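PDB 1UZB: 1-pyrroline-5-carboxylate dehydrogenase from Thermus thermophilus, which probably catalyses the NAD(P)-dependent oxidation of glutamate semialdehyde, the open-chain form of 1-pyrroline-5-carboxylate, to glutamate, the final step of proline breakdown. Local coordinates for residues Gly192-Val195 / Gly196-Val200; Leu262-Gly265 / Leu266-Glu270; Tyr502-Phe506 / Leu507-Ala511. All blocks are in the same frame, centred on the assembly; numbering follows the deposited sequence. Where two conformers were deposited one is given.

Interaction 1 (Gly192-Val195 / Gly196-Val200)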
loop_
_atom_site.group_PDB
_atom_site.type_symbol
_atom_site.label_atom_id
_atom_site.label_comp_id
_atom_site.label_asym_id
_atom_site.label_seq_id
_atom_site.Cartn_x
_atom_site.Cartn_y
_atom_site.Cartn_z
ATOM N N GLY A 192 1.129 31.916 2.401
ATOM C CA GLY A 192 0.334 30.709 2.540
ATOM C C GLY A 192 -1.117 30.858 2.126
ATOM O O GLY A 192 -1.675 30.002 1.431
ATOM N N MET A 193 -1.733 31.952 2.554
ATOM C CA MET A 193 -3.135 32.215 2.249
ATOM C C MET A 193 -3.405 32.397 0.762
ATOM O O MET A 193 -4.523 32.173 0.293
ATOM C CB MET A 193 -3.611 33.458 2.996
ATOM C CG MET A 193 -3.581 33.332 4.503
ATOM S SD MET A 193 -4.164 34.847 5.277
ATOM C CE MET A 193 -5.876 34.547 5.142
ATOM N N ILE A 194 -2.375 32.808 0.026
ATOM C CA ILE A 194 -2.476 33.026 -1.413
ATOM C C ILE A 194 -2.150 31.770 -2.220
ATOM O O ILE A 194 -2.947 31.334 -3.053
ATOM C CB ILE A 194 -1.498 34.135 -1.880
ATOM C CG1 ILE A 194 -1.897 35.484 -1.279
ATOM C CG2 ILE A 194 -1.470 34.206 -3.404
ATOM C CD1 ILE A 194 -0.891 36.582 -1.546
ATOM N N VAL A 195 -0.985 31.178 -1.961
ATOM C CA VAL A 195 -0.562 30.020 -2.738
ATOM C C VAL A 195 -1.349 28.739 -2.512
ATOM O O VAL A 195 -1.378 27.882 -3.390
ATOM C CB VAL A 195 0.967 29.741 -2.566
ATOM C CG1 VAL A 195 1.765 30.981 -2.954
ATOM C CG2 VAL A 195 1.285 29.323 -1.143
ATOM N N GLY A 196 -1.988 28.600 -1.355
ATOM C CA GLY A 196 -2.781 27.405 -1.110
ATOM C C GLY A 196 -3.916 27.346 -2.122
ATOM O O GLY A 196 -4.031 26.384 -2.888
ATOM N N PRO A 197 -4.781 28.371 -2.154
ATOM C CA PRO A 197 -5.896 28.383 -3.110
ATOM C C PRO A 197 -5.423 28.336 -4.566
ATOM O O PRO A 197 -5.989 27.624 -5.396
ATOM C CB PRO A 197 -6.608 29.695 -2.790
ATOM C CG PRO A 197 -6.351 29.863 -1.318
ATOM C CD PRO A 197 -4.903 29.472 -1.181
ATOM N N VAL A 198 -4.378 29.095 -4.866
ATOM C CA VAL A 198 -3.834 29.162 -6.218
ATOM C C VAL A 198 -3.258 27.832 -6.700
ATOM O O VAL A 198 -3.398 27.478 -7.869
ATOM C CB VAL A 198 -2.744 30.263 -6.305
ATOM C CG1 VAL A 198 -1.943 30.134 -7.595
ATOM C CG2 VAL A 198 -3.401 31.633 -6.231
ATOM N N ALA A 199 -2.623 27.092 -5.799
ATOM C CA ALA A 199 -2.014 25.816 -6.157
ATOM C C ALA A 199 -2.984 24.853 -6.831
ATOM O O ALA A 199 -2.620 24.160 -7.787
ATOM C CB ALA A 199 -1.417 25.160 -4.918
ATOM N N VAL A 200 -4.217 24.815 -6.341
ATOM C CA VAL A 200 -5.206 23.905 -6.894
ATOM C C VAL A 200 -6.093 24.486 -7.989
ATOM O O VAL A 200 -7.087 23.868 -8.377
ATOM C CB VAL A 200 -6.092 23.299 -5.776
ATOM C CG1 VAL A 200 -5.237 22.443 -4.850
ATOM C CG2 VAL A 200 -6.795 24.404 -5.000
#
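G196 and G192 close the last regular turn before a proline kink near the C-terminal end of helix 188-199, the crossover helix of a beta-alpha-beta unit (strand 165-180, helix, strand 203-207) in the Rossmann-like part of the aldehyde dehydrogenase fold. G196 N donates to G192 O over 3.1 Å at an N-H...O angle of 153°. P197, whose nitrogen carries no hydrogen, breaks the ladder: its CD is set against the carbonyls of the preceding turn, 3.1 Å from M193 O and 3.3 Å from I194 O. M193 O instead accepts from N257 ND2, so a side chain stands in for the backbone donor lost at the proline. V198 resumes the helix, with V198 N bonding to I194 O at 3.2 Å and 162°. Its CG1 is anti to the backbone N (chi1 167°), which turns CG2 back along the helix to 3.2 Å from I194 O; the same methyl meets I194 CG2 at 4.3 Å, a modest apolar touch. Both side chains also rest on strand 203-207, I194 on A206 and V198 on V204. A199 makes the shortest of the three bonds, its N lying 2.8 Å from V195 O. The carbonyls of this final turn are taken up by side chains: P197 O by N202, V198 O by W90, and A199 O by both Q95 and R98. The methyl of A199 turns back to the preceding turn, its CB standing 3.1 Å from V195 O.

Interaction 2 (Leu262-Gly265 / Leu266-Glu270)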
loop_
_atom_site.group_PDB
_atom_site.type_symbol
_atom_site.label_atom_id
_atom_site.label_comp_id
_atom_site.label_asym_id
_atom_site.label_seq_id
_atom_site.Cartn_x
_atom_site.Cartn_y
_atom_site.Cartn_z
ATOM N N LEU A 262 -10.713 39.197 15.722
ATOM C CA LEU A 262 -12.029 38.592 15.846
ATOM C C LEU A 262 -13.109 39.582 15.418
ATOM O O LEU A 262 -14.089 39.207 14.779
ATOM C CB LEU A 262 -12.269 38.153 17.291
ATOM C CG LEU A 262 -13.661 37.603 17.616
ATOM C CD1 LEU A 262 -13.971 36.411 16.722
ATOM C CD2 LEU A 262 -13.722 37.203 19.080
ATOM N N GLU A 263 -12.928 40.849 15.774
ATOM C CA GLU A 263 -13.901 41.874 15.417
ATOM C C GLU A 263 -14.152 41.886 13.913
ATOM O O GLU A 263 -15.298 41.904 13.459
ATOM C CB GLU A 263 -13.410 43.253 15.866
ATOM C CG GLU A 263 -14.313 44.397 15.428
ATOM C CD GLU A 263 -13.741 45.762 15.761
ATOM O OE1 GLU A 263 -14.412 46.774 15.466
ATOM O OE2 GLU A 263 -12.621 45.825 16.314
ATOM N N VAL A 264 -13.071 41.876 13.140
ATOM C CA VAL A 264 -13.179 41.882 11.689
ATOM C C VAL A 264 -13.659 40.527 11.165
ATOM O O VAL A 264 -14.477 40.464 10.247
ATOM C CB VAL A 264 -11.824 42.242 11.043
ATOM C CG1 VAL A 264 -11.929 42.192 9.527
ATOM C CG2 VAL A 264 -11.398 43.635 11.491
ATOM N N GLY A 265 -13.156 39.446 11.756
ATOM C CA GLY A 265 -13.560 38.115 11.328
ATOM C C GLY A 265 -15.055 37.880 11.463
ATOM O O GLY A 265 -15.670 37.246 10.605
ATOM N N LEU A 266 -15.645 38.380 12.544
ATOM C CA LEU A 266 -17.078 38.220 12.755
ATOM C C LEU A 266 -17.862 38.925 11.649
ATOM O O LEU A 266 -18.837 38.387 11.127
ATOM C CB LEU A 266 -17.478 38.779 14.123
ATOM C CG LEU A 266 -16.999 37.972 15.335
ATOM C CD1 LEU A 266 -17.232 38.759 16.614
ATOM C CD2 LEU A 266 -17.730 36.636 15.387
ATOM N N LYS A 267 -17.426 40.129 11.289
ATOM C CA LYS A 267 -18.098 40.891 10.243
ATOM C C LYS A 267 -17.986 40.189 8.894
ATOM O O LYS A 267 -18.943 40.143 8.123
ATOM C CB LYS A 267 -17.508 42.302 10.155
ATOM C CG LYS A 267 -17.795 43.164 11.375
ATOM C CD LYS A 267 -17.165 44.544 11.246
ATOM C CE LYS A 267 -17.456 45.398 12.472
ATOM N NZ LYS A 267 -16.793 46.731 12.401
ATOM N N ILE A 268 -16.814 39.636 8.609
ATOM C CA ILE A 268 -16.599 38.934 7.352
ATOM C C ILE A 268 -17.466 37.677 7.257
ATOM O O ILE A 268 -18.089 37.425 6.227
ATOM C CB ILE A 268 -15.110 38.555 7.188
ATOM C CG1 ILE A 268 -14.289 39.822 6.934
ATOM C CG2 ILE A 268 -14.938 37.561 6.047
ATOM C CD1 ILE A 268 -12.799 39.589 6.905
ATOM N N TYR A 269 -17.519 36.898 8.332
ATOM C CA TYR A 269 -18.307 35.673 8.330
ATOM C C TYR A 269 -19.789 35.974 8.143
ATOM O O TYR A 269 -20.494 35.262 7.424
ATOM C CB TYR A 269 -18.093 34.911 9.636
ATOM C CG TYR A 269 -18.356 33.432 9.523
ATOM C CD1 TYR A 269 -19.451 32.843 10.153
ATOM C CD2 TYR A 269 -17.486 32.613 8.808
ATOM C CE1 TYR A 269 -19.669 31.470 10.079
ATOM C CE2 TYR A 269 -17.691 31.243 8.726
ATOM C CZ TYR A 269 -18.779 30.676 9.364
ATOM O OH TYR A 269 -18.951 29.312 9.313
ATOM N N GLU A 270 -20.261 37.031 8.792
ATOM C CA GLU A 270 -21.657 37.419 8.670
ATOM C C GLU A 270 -21.945 37.861 7.237
ATOM O O GLU A 270 -22.944 37.458 6.644
ATOM C CB GLU A 270 -21.986 38.552 9.648
ATOM C CG GLU A 270 -23.477 38.840 9.749
ATOM C CD GLU A 270 -23.805 39.900 10.776
ATOM O OE1 GLU A 270 -23.312 39.798 11.919
ATOM O OE2 GLU A 270 -24.565 40.830 10.444
HETATM O O HOH W 1 -14.025 46.501 12.157
#
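L262 and L266, one turn apart on helix 262-272, form the first of two apolar pairs that make this stretch compact. With chi1 at 175°, L262 swings its CG to the side of its own carbonyl carbon, and CD1 reaches forward along the helix to 3.7 Å from L266 CG; the two side chains cross at a slant. L266 CG also sits 3.2 Å from L262 O, the oxygen that takes L266 N in the backbone bond. V264 and I268 repeat the pattern on another face, with V264 CG1 3.8 Å from I268 CD1 and I268 N donating to V264 O at 3.0 Å. Both rest on F258 of strand 255-259, so this is the side of the helix turned to the sheet. G265 adds backbone only, its O accepting from Y269 N. The leucine pair packs on F282 of the second subunit, whose ring also meets that of Y269 edge to face, while Y269 OH bonds to K283 O of that subunit. E263 and K267 are the loose, exposed side. Their extended chains run alongside each other in the same direction, yet E263 OE1 and K267 NZ stay 3.9 Å apart, a long salt bridge. A water bridges them, accepting from K267 NZ at 2.8 Å and donating weakly to E263 OE1 at 3.3 Å. Sheet-facing, subunit-facing and solvent-facing sides suit the connecting helix of a Rossmann-like beta-alpha-beta unit, here strand 255-259, helix 262-272 and strand 284-288; in related aldehyde dehydrogenases the start of this helix lies near the cofactor pyrophosphate.

Interaction 3 (Tyr502-Phe506 / Leu507-Ala511)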
loop_
_atom_site.group_PDB
_atom_site.type_symbol
_atom_site.label_atom_id
_atom_site.label_comp_id
_atom_site.label_asym_id
_atom_site.label_seq_id
_atom_site.Cartn_x
_atom_site.Cartn_y
_atom_site.Cartn_z
ATOM N N TYR A 502 -6.050 21.648 4.301
ATOM C CA TYR A 502 -6.213 23.049 3.932
ATOM C C TYR A 502 -6.678 23.233 2.493
ATOM O O TYR A 502 -7.585 24.018 2.225
ATOM C CB TYR A 502 -4.897 23.802 4.134
ATOM C CG TYR A 502 -5.017 25.312 4.073
ATOM C CD1 TYR A 502 -5.745 26.011 5.035
ATOM C CD2 TYR A 502 -4.331 26.046 3.106
ATOM C CE1 TYR A 502 -5.779 27.402 5.046
ATOM C CE2 TYR A 502 -4.354 27.441 3.108
ATOM C CZ TYR A 502 -5.075 28.109 4.085
ATOM O OH TYR A 502 -5.057 29.486 4.131
ATOM N N LEU A 503 -6.070 22.501 1.564
ATOM C CA LEU A 503 -6.425 22.655 0.159
ATOM C C LEU A 503 -7.842 22.211 -0.202
ATOM O O LEU A 503 -8.435 22.734 -1.146
ATOM C CB LEU A 503 -5.397 21.938 -0.723
ATOM C CG LEU A 503 -3.941 22.364 -0.490
ATOM C CD1 LEU A 503 -3.040 21.669 -1.497
ATOM C CD2 LEU A 503 -3.808 23.878 -0.614
ATOM N N ARG A 504 -8.391 21.260 0.548
ATOM C CA ARG A 504 -9.746 20.779 0.284
ATOM C C ARG A 504 -10.765 21.914 0.412
ATOM O O ARG A 504 -11.824 21.891 -0.219
ATOM C CB ARG A 504 -10.107 19.661 1.268
ATOM C CG ARG A 504 -11.516 19.098 1.092
ATOM C CD ARG A 504 -11.649 18.387 -0.238
ATOM N NE ARG A 504 -12.995 17.874 -0.477
ATOM C CZ ARG A 504 -14.025 18.615 -0.873
ATOM N NH1 ARG A 504 -15.206 18.045 -1.065
ATOM N NH2 ARG A 504 -13.881 19.921 -1.084
ATOM N N LEU A 505 -10.436 22.901 1.242
ATOM C CA LEU A 505 -11.309 24.046 1.472
ATOM C C LEU A 505 -11.506 24.902 0.227
ATOM O O LEU A 505 -12.488 25.642 0.118
ATOM C CB LEU A 505 -10.725 24.919 2.582
ATOM C CG LEU A 505 -10.522 24.255 3.944
ATOM C CD1 LEU A 505 -9.763 25.206 4.850
ATOM C CD2 LEU A 505 -11.861 23.876 4.546
ATOM N N PHE A 506 -10.583 24.794 -0.720
ATOM C CA PHE A 506 -10.644 25.600 -1.931
ATOM C C PHE A 506 -11.021 24.797 -3.171
ATOM O O PHE A 506 -10.729 25.195 -4.303
ATOM C CB PHE A 506 -9.301 26.308 -2.123
ATOM C CG PHE A 506 -8.886 27.102 -0.914
ATOM C CD1 PHE A 506 -8.091 26.532 0.076
ATOM C CD2 PHE A 506 -9.361 28.393 -0.725
ATOM C CE1 PHE A 506 -7.779 27.239 1.237
ATOM C CE2 PHE A 506 -9.056 29.106 0.430
ATOM C CZ PHE A 506 -8.264 28.527 1.412
ATOM N N LEU A 507 -11.703 23.677 -2.945
ATOM C CA LEU A 507 -12.134 22.785 -4.012
ATOM C C LEU A 507 -13.577 22.339 -3.815
ATOM O O LEU A 507 -14.088 22.327 -2.693
ATOM C CB LEU A 507 -11.265 21.524 -4.024
ATOM C CG LEU A 507 -9.775 21.682 -4.313
ATOM C CD1 LEU A 507 -9.039 20.408 -3.921
ATOM C CD2 LEU A 507 -9.574 21.996 -5.789
ATOM N N GLU A 508 -14.228 21.987 -4.918
ATOM C CA GLU A 508 -15.571 21.436 -4.869
ATOM C C GLU A 508 -15.486 20.140 -5.677
ATOM O O GLU A 508 -14.550 19.959 -6.463
ATOM C CB GLU A 508 -16.629 22.421 -5.406
ATOM C CG GLU A 508 -16.401 23.049 -6.767
ATOM C CD GLU A 508 -17.397 24.176 -7.032
ATOM O OE1 GLU A 508 -18.318 24.364 -6.206
ATOM O OE2 GLU A 508 -17.266 24.873 -8.060
ATOM N N MET A 509 -16.428 19.227 -5.466
ATOM C CA MET A 509 -16.392 17.933 -6.139
ATOM C C MET A 509 -17.478 17.717 -7.178
ATOM O O MET A 509 -18.630 18.106 -6.983
ATOM C CB MET A 509 -16.483 16.812 -5.099
ATOM C CG MET A 509 -16.182 15.423 -5.655
ATOM S SD MET A 509 -16.774 14.056 -4.618
ATOM C CE MET A 509 -15.868 14.330 -3.108
ATOM N N LYS A 510 -17.095 17.069 -8.277
ATOM C CA LYS A 510 -18.021 16.737 -9.351
ATOM C C LYS A 510 -18.011 15.214 -9.521
ATOM O O LYS A 510 -16.957 14.583 -9.431
ATOM C CB LYS A 510 -17.590 17.409 -10.659
ATOM C CG LYS A 510 -18.577 17.227 -11.810
ATOM C CD LYS A 510 -18.164 18.045 -13.026
ATOM C CE LYS A 510 -19.209 17.953 -14.122
ATOM N NZ LYS A 510 -18.829 18.755 -15.314
ATOM N N ALA A 511 -19.185 14.632 -9.748
ATOM C CA ALA A 511 -19.314 13.189 -9.952
ATOM C C ALA A 511 -19.932 12.972 -11.326
ATOM O O ALA A 511 -21.034 13.455 -11.604
ATOM C CB ALA A 511 -20.200 12.576 -8.873
#
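L503 O meets the side chain of L507, CG at 3.6 Å and CD1 at 3.7 Å, where short helix 500-504 gives way to strand 507-515 through a type I beta turn, R504 to L507. L507 CG lies beside its own backbone N (chi1 -63°), which turns the isobutyl group back against L503 O. R504 closes the turn: its O accepts from L507 N at 3.3 Å, with the donor well above the carbonyl plane rather than on a lone pair. Its side chain bends at chi2 (66°) and brings the guanidinium forward, edge first, to the start of the strand, with NH2 2.9 Å from L507 O, which lies near the group's plane. R504 NH1 and M509 CE come within 4.3 Å, obliquely to that plane. R504 NE forms a salt bridge with D501 of the second subunit. L505 O is bonded to R284 and Y286, which fixes the middle of the turn, and L507 O accepts a bond from R284 NH1. Further on, the strand pairs antiparallel with strand 165-180 and, at A511, continues the sheet into the second subunit, consistent with the oligomerisation role of this region in aldehyde dehydrogenases. F506 closes the first segment, its O approached by L507 CD2 at 3.7 Å.

How the interactions relate
Along the chain the three contacts follow in series. Interactions 1 and 2 lie on helices of two beta-alpha-beta units built on the same sheet, to which strand 507-515 of interaction 3 also belongs; their centres are 22 Å apart and their nearest atoms about 9 Å. Interaction 3, near the C-terminus, comes back to interaction 1, 13 Å away between centres: G196 O lies 3.4 Å from L503 CD2, and V200 CB 3.7 Å from L507 CD2. Interactions 2 and 3, 23 Å apart between centres, do not touch, yet two separate elements, helix 262-272 and the turn into strand 507-515, meet the second subunit, and the latter also packs on the buried end of helix 188-199.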